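Local coordinates for DUF3828 domain-containing protein (Bacteroides thetaiotaomicron, PDB 3KZT) that is of unknown function, but is probably made as a lipoprotein and packs a long helix against an antiparallel sheet, at residues M30-Y35 / L95-L100; A37-F42 / Q85-N90; K63-K68 / Y134-I139; D102-V107 / P124-N129. All blocks are in the same frame, centred on the assembly; numbering follows the deposited sequence.

Interaction 1 (M30-Y35 / L95-L100); sequences MIEDFY and LSVKHL
Tyr35 meets Leu95 at the root of its ring, with Tyr35 CB 3.7 Å from Leu95 CD2, while Leu95 CD1 comes up to the ring itself obliquely. One face of that ring carries Phe34 CE2, 3.9 Å above the plane and displaced toward the rim, and the carbonyl oxygen of Ile31 lies in the ring plane at its edge. The phenol suits this place because the ring can be buried while its hydroxyl, pointing on past the contact, is hydrogen-bonded to Ile81 O.

One turn back along the helix, Ile31 and Val97 mesh as branched side chains. Ile31 CG2 stands anti to the backbone N (chi1 of CG1 -65°) and comes within 3.8 Å of Val97 CG1 and 3.9 Å of Val97 CG2. Glu32 sits at the border: its methylene CG rests on Val97 CG2 at 3.9 Å, and the chain runs on extended (chi2 172°). Its carboxylate OE2 accepts a bond from a water at 2.7 Å, and the same water accepts one from Val97 N at 2.8 Å. Ser96 and Lys98 make their backbone bonds with strand 104-111, so this water serves an amide on the outer edge of strand 96-101. Such apolar helix-on-sheet packing, with an acidic residue at its margin, is characteristic of a two-layer alpha+beta fold, here the long helix 13-41 against an antiparallel sheet.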
# COMPACT_ATOMS: atom_id res chain seq x y z
N MSE A 30 6.76 2.91 11.46
CA MSE A 30 6.63 1.43 11.51
C MSE A 30 5.16 0.98 11.44
O MSE A 30 4.84 0.06 10.70
CB MSE A 30 7.27 0.87 12.78
CG MSE A 30 7.10 -0.67 12.95
SE MSE A 30 5.41 -1.25 13.76
CE MSE A 30 5.66 -0.38 15.50
N ILE A 31 4.30 1.63 12.23
CA ILE A 31 2.85 1.34 12.27
C ILE A 31 2.23 1.56 10.88
O ILE A 31 1.50 0.71 10.39
CB ILE A 31 2.11 2.19 13.36
CG1 ILE A 31 2.58 1.79 14.78
CG2 ILE A 31 0.57 1.94 13.29
CD1 ILE A 31 2.19 2.80 15.89
N GLU A 32 2.55 2.70 10.25
CA GLU A 32 2.15 2.99 8.85
C GLU A 32 2.58 1.91 7.86
O GLU A 32 1.79 1.51 7.00
CB GLU A 32 2.73 4.31 8.39
CG GLU A 32 2.04 5.53 9.00
CD GLU A 32 2.75 6.85 8.70
OE1 GLU A 32 3.87 6.82 8.16
OE2 GLU A 32 2.16 7.91 9.01
N ASP A 33 3.84 1.46 7.98
CA ASP A 33 4.40 0.38 7.11
C ASP A 33 3.67 -0.93 7.30
O ASP A 33 3.43 -1.63 6.32
CB ASP A 33 5.89 0.11 7.39
CG ASP A 33 6.79 1.28 7.02
OD1 ASP A 33 6.35 2.24 6.36
OD2 ASP A 33 7.97 1.22 7.41
N PHE A 34 3.38 -1.28 8.56
CA PHE A 34 2.61 -2.49 8.85
C PHE A 34 1.23 -2.46 8.18
O PHE A 34 0.88 -3.41 7.47
CB PHE A 34 2.43 -2.71 10.37
CG PHE A 34 1.42 -3.76 10.69
CD1 PHE A 34 1.58 -5.06 10.20
CD2 PHE A 34 0.28 -3.46 11.45
CE1 PHE A 34 0.62 -6.04 10.46
CE2 PHE A 34 -0.68 -4.45 11.72
CZ PHE A 34 -0.51 -5.73 11.22
N TYR A 35 0.46 -1.39 8.41
CA TYR A 35 -0.91 -1.28 7.86
C TYR A 35 -0.97 -1.22 6.34
O TYR A 35 -1.87 -1.81 5.75
CB TYR A 35 -1.70 -0.12 8.51
CG TYR A 35 -2.37 -0.54 9.79
CD1 TYR A 35 -1.68 -0.53 11.01
CD2 TYR A 35 -3.68 -1.01 9.79
CE1 TYR A 35 -2.28 -0.95 12.19
CE2 TYR A 35 -4.30 -1.43 10.95
CZ TYR A 35 -3.60 -1.40 12.16
OH TYR A 35 -4.20 -1.81 13.32
N LEU A 95 -5.59 6.37 5.81
CA LEU A 95 -4.81 5.95 6.98
C LEU A 95 -4.09 7.15 7.61
O LEU A 95 -3.47 7.95 6.91
CB LEU A 95 -3.77 4.87 6.62
CG LEU A 95 -2.90 4.30 7.77
CD1 LEU A 95 -3.78 3.57 8.76
CD2 LEU A 95 -1.82 3.38 7.21
N SER A 96 -4.19 7.24 8.93
CA SER A 96 -3.59 8.32 9.72
C SER A 96 -3.25 7.72 11.08
O SER A 96 -4.13 7.19 11.73
CB SER A 96 -4.59 9.46 9.87
OG SER A 96 -4.08 10.52 10.64
N VAL A 97 -1.97 7.77 11.46
CA VAL A 97 -1.51 7.28 12.76
C VAL A 97 -1.02 8.46 13.59
O VAL A 97 -0.43 9.39 13.05
CB VAL A 97 -0.37 6.25 12.62
CG1 VAL A 97 -0.06 5.62 14.00
CG2 VAL A 97 -0.76 5.17 11.62
N LYS A 98 -1.30 8.43 14.90
CA LYS A 98 -0.83 9.46 15.82
C LYS A 98 -0.59 8.91 17.21
O LYS A 98 -1.17 7.88 17.59
CB LYS A 98 -1.81 10.65 15.86
CG LYS A 98 -3.08 10.49 16.73
CD LYS A 98 -3.92 11.76 16.68
CE LYS A 98 -4.98 11.79 17.76
NZ LYS A 98 -5.77 13.05 17.67
N HIS A 99 0.24 9.62 17.96
CA HIS A 99 0.58 9.25 19.33
C HIS A 99 -0.56 9.62 20.28
O HIS A 99 -1.16 10.68 20.14
CB HIS A 99 1.86 9.95 19.76
CG HIS A 99 2.30 9.62 21.14
ND1 HIS A 99 2.38 10.57 22.13
CD2 HIS A 99 2.67 8.45 21.70
CE1 HIS A 99 2.80 10.00 23.24
NE2 HIS A 99 2.99 8.71 23.01
N LEU A 100 -0.85 8.72 21.24
CA LEU A 100 -1.84 8.96 22.29
C LEU A 100 -1.10 9.38 23.56
O LEU A 100 -1.05 10.57 23.88
CB LEU A 100 -2.74 7.71 22.50
CG LEU A 100 -3.71 7.30 21.39
CD1 LEU A 100 -4.41 5.99 21.78
CD2 LEU A 100 -4.74 8.40 21.13
O HOH W 1 -0.15 9.01 9.72

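Interaction 2 (A37-F42 / Q85-N90); sequences AYAASF and QDLGEN
Phe42 and Leu87 carry the apolar part of the contact, their side chains crossing at about a right angle. Leu87 CG lies over one face of the Phe42 ring, 4.3 Å above the plane and toward the rim, and Leu87 CD1 reaches Phe42 CD1 at 3.5 Å. The same methyl touches Ala39 CB at 3.7 Å; a residue as small as alanine lets the loop come close to the last turns of helix 13-41.

The polar part belongs to Asp86. With CG anti to the backbone N (chi1 -156°), its carboxylate runs past the Phe42 ring, the planes 34° apart, and OD1 stands 3.4 Å from Phe42 CD2. That oxygen also accepts Leu87 N at 2.8 Å, on its anti side and 29° out of the carboxylate plane, which ties the acid to the residue that packs on the ring. A water can bridge Asp86 OD1 and Phe42 O, although it has more acceptors in reach than protons to give.

Within the helix end, Ser41 OG donates to Tyr38 O at 2.6 Å, in the carbonyl plane. Across the two segments themselves the grip is thus van der Waals contact supplemented by water, consistent with a surface loop laid against the end of a helix.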
# COMPACT_ATOMS: atom_id res chain seq x y z
N ALA A 37 1.40 -2.54 4.25
CA ALA A 37 1.82 -3.90 3.84
C ALA A 37 0.70 -4.92 4.07
O ALA A 37 0.40 -5.71 3.18
CB ALA A 37 3.07 -4.32 4.61
N TYR A 38 0.11 -4.88 5.26
CA TYR A 38 -1.00 -5.77 5.64
C TYR A 38 -2.24 -5.58 4.73
O TYR A 38 -2.81 -6.56 4.26
CB TYR A 38 -1.38 -5.57 7.11
CG TYR A 38 -2.32 -6.61 7.66
CD1 TYR A 38 -1.91 -7.94 7.80
CD2 TYR A 38 -3.62 -6.27 8.08
CE1 TYR A 38 -2.76 -8.91 8.30
CE2 TYR A 38 -4.48 -7.24 8.59
CZ TYR A 38 -4.04 -8.56 8.71
OH TYR A 38 -4.86 -9.52 9.21
N ALA A 39 -2.60 -4.32 4.48
CA ALA A 39 -3.75 -3.98 3.57
C ALA A 39 -3.60 -4.53 2.17
O ALA A 39 -4.59 -4.95 1.58
CB ALA A 39 -3.91 -2.52 3.48
N ALA A 40 -2.37 -4.51 1.63
CA ALA A 40 -2.09 -5.07 0.30
C ALA A 40 -2.35 -6.59 0.21
O ALA A 40 -2.70 -7.08 -0.86
CB ALA A 40 -0.64 -4.75 -0.12
N SER A 41 -2.20 -7.32 1.33
CA SER A 41 -2.50 -8.77 1.37
C SER A 41 -3.99 -9.10 1.10
O SER A 41 -4.29 -10.20 0.64
CB SER A 41 -2.06 -9.40 2.71
OG SER A 41 -2.96 -9.07 3.76
N PHE A 42 -4.89 -8.15 1.35
CA PHE A 42 -6.31 -8.30 0.99
C PHE A 42 -6.59 -8.22 -0.53
O PHE A 42 -7.71 -8.55 -0.94
CB PHE A 42 -7.17 -7.27 1.73
CG PHE A 42 -7.25 -7.49 3.19
CD1 PHE A 42 -6.28 -6.96 4.04
CD2 PHE A 42 -8.30 -8.24 3.75
CE1 PHE A 42 -6.35 -7.16 5.41
CE2 PHE A 42 -8.37 -8.45 5.11
CZ PHE A 42 -7.40 -7.91 5.95
N GLN A 85 -14.09 -7.26 8.21
CA GLN A 85 -13.87 -8.56 7.54
C GLN A 85 -12.92 -8.42 6.35
O GLN A 85 -12.14 -9.33 6.06
CB GLN A 85 -15.18 -9.14 7.04
CG GLN A 85 -16.18 -9.50 8.14
CD GLN A 85 -17.42 -10.24 7.61
OE1 GLN A 85 -17.42 -10.75 6.49
NE2 GLN A 85 -18.46 -10.30 8.43
N ASP A 86 -13.04 -7.31 5.63
CA ASP A 86 -12.29 -7.05 4.42
C ASP A 86 -12.11 -5.53 4.32
O ASP A 86 -12.73 -4.76 5.08
CB ASP A 86 -13.10 -7.60 3.22
CG ASP A 86 -12.25 -7.93 2.01
OD1 ASP A 86 -11.07 -7.49 1.91
OD2 ASP A 86 -12.77 -8.63 1.13
N LEU A 87 -11.25 -5.11 3.39
CA LEU A 87 -10.97 -3.71 3.11
C LEU A 87 -11.44 -3.37 1.72
O LEU A 87 -11.23 -4.14 0.79
CB LEU A 87 -9.46 -3.44 3.19
CG LEU A 87 -8.80 -3.56 4.55
CD1 LEU A 87 -7.29 -3.58 4.42
CD2 LEU A 87 -9.25 -2.42 5.47
N GLY A 88 -12.11 -2.22 1.58
CA GLY A 88 -12.37 -1.62 0.29
C GLY A 88 -11.03 -1.06 -0.18
O GLY A 88 -10.18 -0.71 0.66
N GLU A 89 -10.83 -0.97 -1.49
CA GLU A 89 -9.53 -0.51 -2.04
C GLU A 89 -9.16 0.98 -1.74
O GLU A 89 -7.99 1.33 -1.77
CB GLU A 89 -9.45 -0.83 -3.55
CG GLU A 89 -8.04 -0.66 -4.14
CD GLU A 89 -7.83 -1.39 -5.44
OE1 GLU A 89 -8.81 -1.74 -6.14
OE2 GLU A 89 -6.66 -1.62 -5.76
N ASN A 90 -10.16 1.83 -1.46
CA ASN A 90 -9.93 3.25 -1.03
C ASN A 90 -9.75 3.46 0.51
O ASN A 90 -9.48 4.59 0.94
CB ASN A 90 -11.08 4.16 -1.53
CG ASN A 90 -11.10 4.32 -3.06
OD1 ASN A 90 -10.06 4.41 -3.71
ND2 ASN A 90 -12.30 4.39 -3.62
O HOH W 2 -10.13 -9.60 0.29

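Interaction 3 (K63-K68 / Y134-I139); sequences KELIEK and YLIDDI
Leu65 inserts between Ile136 and Ile139, one methyl for each. Its CG stands anti to the backbone N (chi1 178°), and from there the two branches part: CD2 presses on Ile136 CG2 at 3.4 Å, tighter than ordinary van der Waals contact, while CD1 lies 3.8 Å from Ile139 CG1. CD2 also approaches the carbonyl Ile136 O at 3.3 Å, so the leucine sits on backbone as well as side chains. Ile139 makes its share of the fit with CG1 in the crowded position between N and the carbonyl carbon (chi1 68°).

Segment 63-68 of helix 63-75 runs at 41° to segment 134-139 of the edge strand, just where the strand carries a classic beta bulge: Asp137 and Asp138 both face Arg126 of the neighbouring strand. Asp137 turns its carboxylate to a salt bridge with Arg126, whereas the carboxylate of Asp138 reaches the helix.

There it meets Lys68, whose chain is stretched out through every torsion, long enough to carry a buried ammonium past the leucine. NZ forms a salt bridge with Asp138 OD1 at 2.8 Å, on the syn side and near the carboxylate plane, and donates to Ile139 O at 2.8 Å, somewhat tilted from that carbonyl plane. A methionine in its place would probably leave the Asp138 carboxylate without its countercharge and the carbonyls of Ile139 and Thr140 without this donor, because NZ also donates to Thr140 O. Asp138 OD1 takes a further, weak bond from Ile139 N.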
# COMPACT_ATOMS: atom_id res chain seq x y z
N LYS A 63 4.85 -12.22 19.46
CA LYS A 63 4.22 -13.55 19.65
C LYS A 63 2.96 -13.48 20.55
O LYS A 63 1.97 -14.16 20.28
CB LYS A 63 5.23 -14.55 20.26
N GLU A 64 3.02 -12.61 21.57
CA GLU A 64 1.91 -12.40 22.52
C GLU A 64 0.68 -11.78 21.83
O GLU A 64 -0.44 -12.23 22.04
CB GLU A 64 2.35 -11.48 23.68
CG GLU A 64 3.43 -12.06 24.59
CD GLU A 64 4.03 -11.01 25.52
OE1 GLU A 64 3.84 -9.81 25.27
OE2 GLU A 64 4.69 -11.40 26.51
N LEU A 65 0.92 -10.72 21.03
CA LEU A 65 -0.17 -10.03 20.30
C LEU A 65 -0.84 -10.90 19.22
O LEU A 65 -2.07 -10.84 19.05
CB LEU A 65 0.34 -8.72 19.66
CG LEU A 65 -0.65 -7.88 18.82
CD1 LEU A 65 -1.96 -7.63 19.54
CD2 LEU A 65 -0.00 -6.57 18.42
N ILE A 66 -0.02 -11.68 18.47
CA ILE A 66 -0.52 -12.63 17.44
C ILE A 66 -1.50 -13.66 18.05
O ILE A 66 -2.53 -13.98 17.44
CB ILE A 66 0.67 -13.36 16.71
CG1 ILE A 66 1.44 -12.39 15.82
CG2 ILE A 66 0.16 -14.51 15.84
CD1 ILE A 66 2.77 -12.95 15.32
N GLU A 67 -1.17 -14.16 19.24
CA GLU A 67 -2.06 -15.04 20.02
C GLU A 67 -3.34 -14.32 20.47
O GLU A 67 -4.42 -14.90 20.42
CB GLU A 67 -1.34 -15.62 21.25
CG GLU A 67 -0.31 -16.71 20.90
CD GLU A 67 0.39 -17.31 22.14
OE1 GLU A 67 0.53 -16.62 23.17
OE2 GLU A 67 0.81 -18.50 22.06
N LYS A 68 -3.21 -13.06 20.92
CA LYS A 68 -4.39 -12.21 21.26
C LYS A 68 -5.28 -11.92 20.02
O LYS A 68 -6.51 -11.83 20.15
CB LYS A 68 -3.94 -10.89 21.95
CG LYS A 68 -5.07 -9.84 22.15
CD LYS A 68 -4.67 -8.70 23.07
CE LYS A 68 -5.84 -7.70 23.17
NZ LYS A 68 -5.57 -6.51 24.03
N TYR A 134 11.17 -1.60 16.01
CA TYR A 134 9.84 -1.30 16.57
C TYR A 134 8.85 -2.41 16.19
O TYR A 134 8.84 -2.87 15.05
CB TYR A 134 9.33 0.04 16.07
CG TYR A 134 10.13 1.22 16.57
CD1 TYR A 134 9.89 1.76 17.83
CD2 TYR A 134 11.14 1.80 15.78
CE1 TYR A 134 10.61 2.85 18.30
CE2 TYR A 134 11.87 2.89 16.25
CZ TYR A 134 11.60 3.41 17.52
OH TYR A 134 12.28 4.47 18.00
N LEU A 135 8.05 -2.84 17.17
CA LEU A 135 7.05 -3.91 17.00
C LEU A 135 5.81 -3.52 17.76
O LEU A 135 5.91 -2.84 18.77
CB LEU A 135 7.58 -5.24 17.55
CG LEU A 135 8.81 -5.86 16.87
CD1 LEU A 135 9.33 -7.02 17.68
CD2 LEU A 135 8.46 -6.30 15.47
N ILE A 136 4.64 -3.94 17.26
CA ILE A 136 3.38 -3.69 17.95
C ILE A 136 3.21 -4.87 18.93
O ILE A 136 3.23 -6.01 18.50
CB ILE A 136 2.18 -3.61 16.97
CG1 ILE A 136 2.36 -2.43 15.98
CG2 ILE A 136 0.91 -3.41 17.72
CD1 ILE A 136 1.33 -2.37 14.87
N ASP A 137 3.09 -4.58 20.23
CA ASP A 137 2.94 -5.64 21.27
C ASP A 137 1.53 -5.74 21.90
O ASP A 137 1.31 -6.64 22.71
CB ASP A 137 4.03 -5.54 22.35
CG ASP A 137 3.93 -4.29 23.22
OD1 ASP A 137 3.24 -3.31 22.86
OD2 ASP A 137 4.59 -4.28 24.27
N ASP A 138 0.62 -4.82 21.56
CA ASP A 138 -0.78 -4.92 22.00
C ASP A 138 -1.71 -4.04 21.13
O ASP A 138 -1.27 -3.04 20.56
CB ASP A 138 -0.90 -4.49 23.49
CG ASP A 138 -2.23 -4.94 24.13
OD1 ASP A 138 -2.88 -5.88 23.64
OD2 ASP A 138 -2.60 -4.35 25.15
N ILE A 139 -2.98 -4.47 21.01
CA ILE A 139 -4.06 -3.65 20.36
C ILE A 139 -5.34 -3.79 21.17
O ILE A 139 -5.52 -4.81 21.82
CB ILE A 139 -4.34 -4.05 18.85
CG1 ILE A 139 -4.99 -5.46 18.71
CG2 ILE A 139 -3.08 -3.96 18.02
CD1 ILE A 139 -5.39 -5.80 17.27

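Interaction 4 (D102-V107 / P124-N129); sequences DNWYEV and PVRVVN. With EDO (1,2-ethanediol), chain C; SO4 (sulfate ion), chain E.
Trp104 and Arg126 face each other as a non-hydrogen-bonded pair in the antiparallel hairpin of strands 104-111 and 119-130. Arg126 lays its aliphatic chain over the indole: CB stands 3.6 Å from the centroid of the six-membered ring, 6° off the normal, a CH-pi contact, and CD reaches Trp104 NE1 at 3.4 Å. A bend at chi3 (82°) turns NE out of the line of the chain, and the guanidinium plane ends 76° from the indole. Trp104 NE1 and Arg126 NH1 then both donate to O4 of a sulfate, probably from the crystallisation liquor, while NH2 has a salt bridge with Asp137. An alanine at Trp104 would probably leave the arginine methylenes without the surface they lie on and deprive the sulfate of its indole donor.

Next in register, Tyr105 and Val125 form the hydrogen-bonded pair of the ladder, each N to the other's O at 2.7 Å; Val127 N to Asn103 O at 3.0 Å extends it. The faces of the sheet alternate, so Tyr105 and Val125 turn to the side lined by helix 13-41, where beta-branched valines and a large ring fill the interior. Tyr105 CD1 touches Val127 CG2 at 3.8 Å, and Val107 CG2 touches Val125 CG2 at 4.0 Å. The Tyr105 hydroxyl donates to O2 of a 1,2-ethanediol at 2.8 Å, whose two hydroxyls both donate to Asn103 OD1.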
# COMPACT_ATOMS: atom_id res chain seq x y z
N ASP A 102 2.34 7.71 26.32
CA ASP A 102 3.33 6.67 26.60
C ASP A 102 3.69 5.92 25.28
O ASP A 102 4.00 6.59 24.29
CB ASP A 102 2.82 5.76 27.75
CG ASP A 102 2.48 6.55 29.01
OD1 ASP A 102 3.35 7.33 29.49
OD2 ASP A 102 1.35 6.40 29.52
N ASN A 103 3.58 4.59 25.24
CA ASN A 103 3.82 3.82 24.03
C ASN A 103 2.53 3.48 23.21
O ASN A 103 2.61 2.69 22.27
CB ASN A 103 4.60 2.54 24.38
CG ASN A 103 5.97 2.83 25.01
OD1 ASN A 103 6.66 3.76 24.62
ND2 ASN A 103 6.37 2.00 25.96
N TRP A 104 1.38 4.10 23.55
CA TRP A 104 0.12 3.88 22.82
C TRP A 104 -0.01 4.88 21.68
O TRP A 104 0.34 6.06 21.82
CB TRP A 104 -1.11 3.95 23.75
CG TRP A 104 -1.26 2.72 24.56
CD1 TRP A 104 -0.76 2.50 25.81
CD2 TRP A 104 -1.90 1.51 24.16
NE1 TRP A 104 -1.07 1.23 26.22
CE2 TRP A 104 -1.77 0.59 25.23
CE3 TRP A 104 -2.58 1.10 22.99
CZ2 TRP A 104 -2.30 -0.71 25.18
CZ3 TRP A 104 -3.10 -0.20 22.94
CH2 TRP A 104 -2.96 -1.09 24.03
N TYR A 105 -0.48 4.38 20.53
CA TYR A 105 -0.70 5.15 19.31
C TYR A 105 -2.11 4.78 18.85
O TYR A 105 -2.63 3.75 19.27
CB TYR A 105 0.37 4.79 18.25
CG TYR A 105 1.76 5.19 18.69
CD1 TYR A 105 2.49 4.38 19.57
CD2 TYR A 105 2.35 6.38 18.26
CE1 TYR A 105 3.76 4.75 20.01
CE2 TYR A 105 3.62 6.76 18.69
CZ TYR A 105 4.32 5.94 19.56
OH TYR A 105 5.55 6.31 20.00
N GLU A 106 -2.70 5.61 18.01
CA GLU A 106 -4.06 5.39 17.48
C GLU A 106 -3.96 5.30 15.96
O GLU A 106 -3.43 6.21 15.34
CB GLU A 106 -4.97 6.56 17.90
CG GLU A 106 -6.41 6.48 17.37
CD GLU A 106 -7.26 7.61 17.87
OE1 GLU A 106 -7.81 7.49 18.99
OE2 GLU A 106 -7.41 8.61 17.14
N VAL A 107 -4.48 4.20 15.39
CA VAL A 107 -4.53 3.99 13.93
C VAL A 107 -5.94 4.35 13.47
O VAL A 107 -6.90 3.65 13.81
CB VAL A 107 -4.21 2.53 13.55
CG1 VAL A 107 -4.44 2.30 12.04
CG2 VAL A 107 -2.77 2.19 13.93
N PRO A 124 -6.55 1.60 19.02
CA PRO A 124 -5.36 1.91 19.81
C PRO A 124 -4.37 0.74 19.68
O PRO A 124 -4.80 -0.43 19.80
CB PRO A 124 -5.89 2.02 21.25
CG PRO A 124 -7.40 2.01 21.13
CD PRO A 124 -7.71 1.30 19.89
N VAL A 125 -3.09 1.05 19.38
CA VAL A 125 -2.03 0.04 19.28
C VAL A 125 -0.82 0.48 20.13
O VAL A 125 -0.50 1.68 20.18
CB VAL A 125 -1.61 -0.24 17.80
CG1 VAL A 125 -2.85 -0.57 16.95
CG2 VAL A 125 -0.82 0.92 17.18
N ARG A 126 -0.18 -0.49 20.81
CA ARG A 126 0.97 -0.25 21.67
C ARG A 126 2.24 -0.78 20.99
O ARG A 126 2.21 -1.87 20.40
CB ARG A 126 0.78 -0.91 23.02
CG ARG A 126 1.61 -0.26 24.11
CD ARG A 126 1.43 -0.95 25.45
NE ARG A 126 2.26 -2.15 25.61
CZ ARG A 126 2.21 -2.97 26.68
NH1 ARG A 126 1.36 -2.75 27.71
NH2 ARG A 126 3.03 -4.03 26.72
N VAL A 127 3.34 -0.03 21.12
CA VAL A 127 4.62 -0.30 20.44
C VAL A 127 5.74 -0.61 21.45
O VAL A 127 5.84 0.07 22.46
CB VAL A 127 5.06 0.93 19.57
CG1 VAL A 127 6.50 0.74 19.02
CG2 VAL A 127 4.09 1.15 18.43
N VAL A 128 6.56 -1.63 21.15
CA VAL A 128 7.76 -1.96 21.95
C VAL A 128 8.98 -1.83 21.02
O VAL A 128 8.85 -2.04 19.80
CB VAL A 128 7.68 -3.42 22.55
CG1 VAL A 128 7.65 -4.50 21.44
CG2 VAL A 128 8.84 -3.67 23.51
N ASN A 129 10.12 -1.42 21.58
CA ASN A 129 11.39 -1.37 20.84
C ASN A 129 12.25 -2.52 21.36
O ASN A 129 12.52 -2.58 22.55
CB ASN A 129 12.10 -0.03 21.02
CG ASN A 129 13.29 0.15 20.03
OD1 ASN A 129 14.22 -0.64 19.99
ND2 ASN A 129 13.24 1.22 19.26
C1 EDO C . 8.73 3.32 21.62
O1 EDO C . 9.03 3.08 22.99
C2 EDO C . 7.22 3.41 21.42
O2 EDO C . 6.71 4.63 21.95
S SO4 E . 0.20 0.48 29.55
O1 SO4 E . 1.38 -0.09 30.20
O2 SO4 E . 0.57 1.68 28.80
O3 SO4 E . -0.78 0.83 30.58
O4 SO4 E . -0.37 -0.52 28.65

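In the fold
Interactions 1, 3 and 4 all reach the one four-stranded sheet. Interaction 4 joins its two central strands by backbone bonds, and interactions 1 and 3 lay helices against its two outer strands. Interaction 1 touches both of the others: Ile31 packs on Val107, and selenomethionine Met30 packs on strand 133-139. Interaction 3 is the buried one and still contains a salt bridge; interactions 1 and 4 are partly buried, apolar toward the interior and polar at their margins. Interaction 2 shares helix 13-41 with interaction 1 but lies at the surface, about 21 Å from interaction 4 between centres, beside the second subunit, whose Ala40 packs on Ala40.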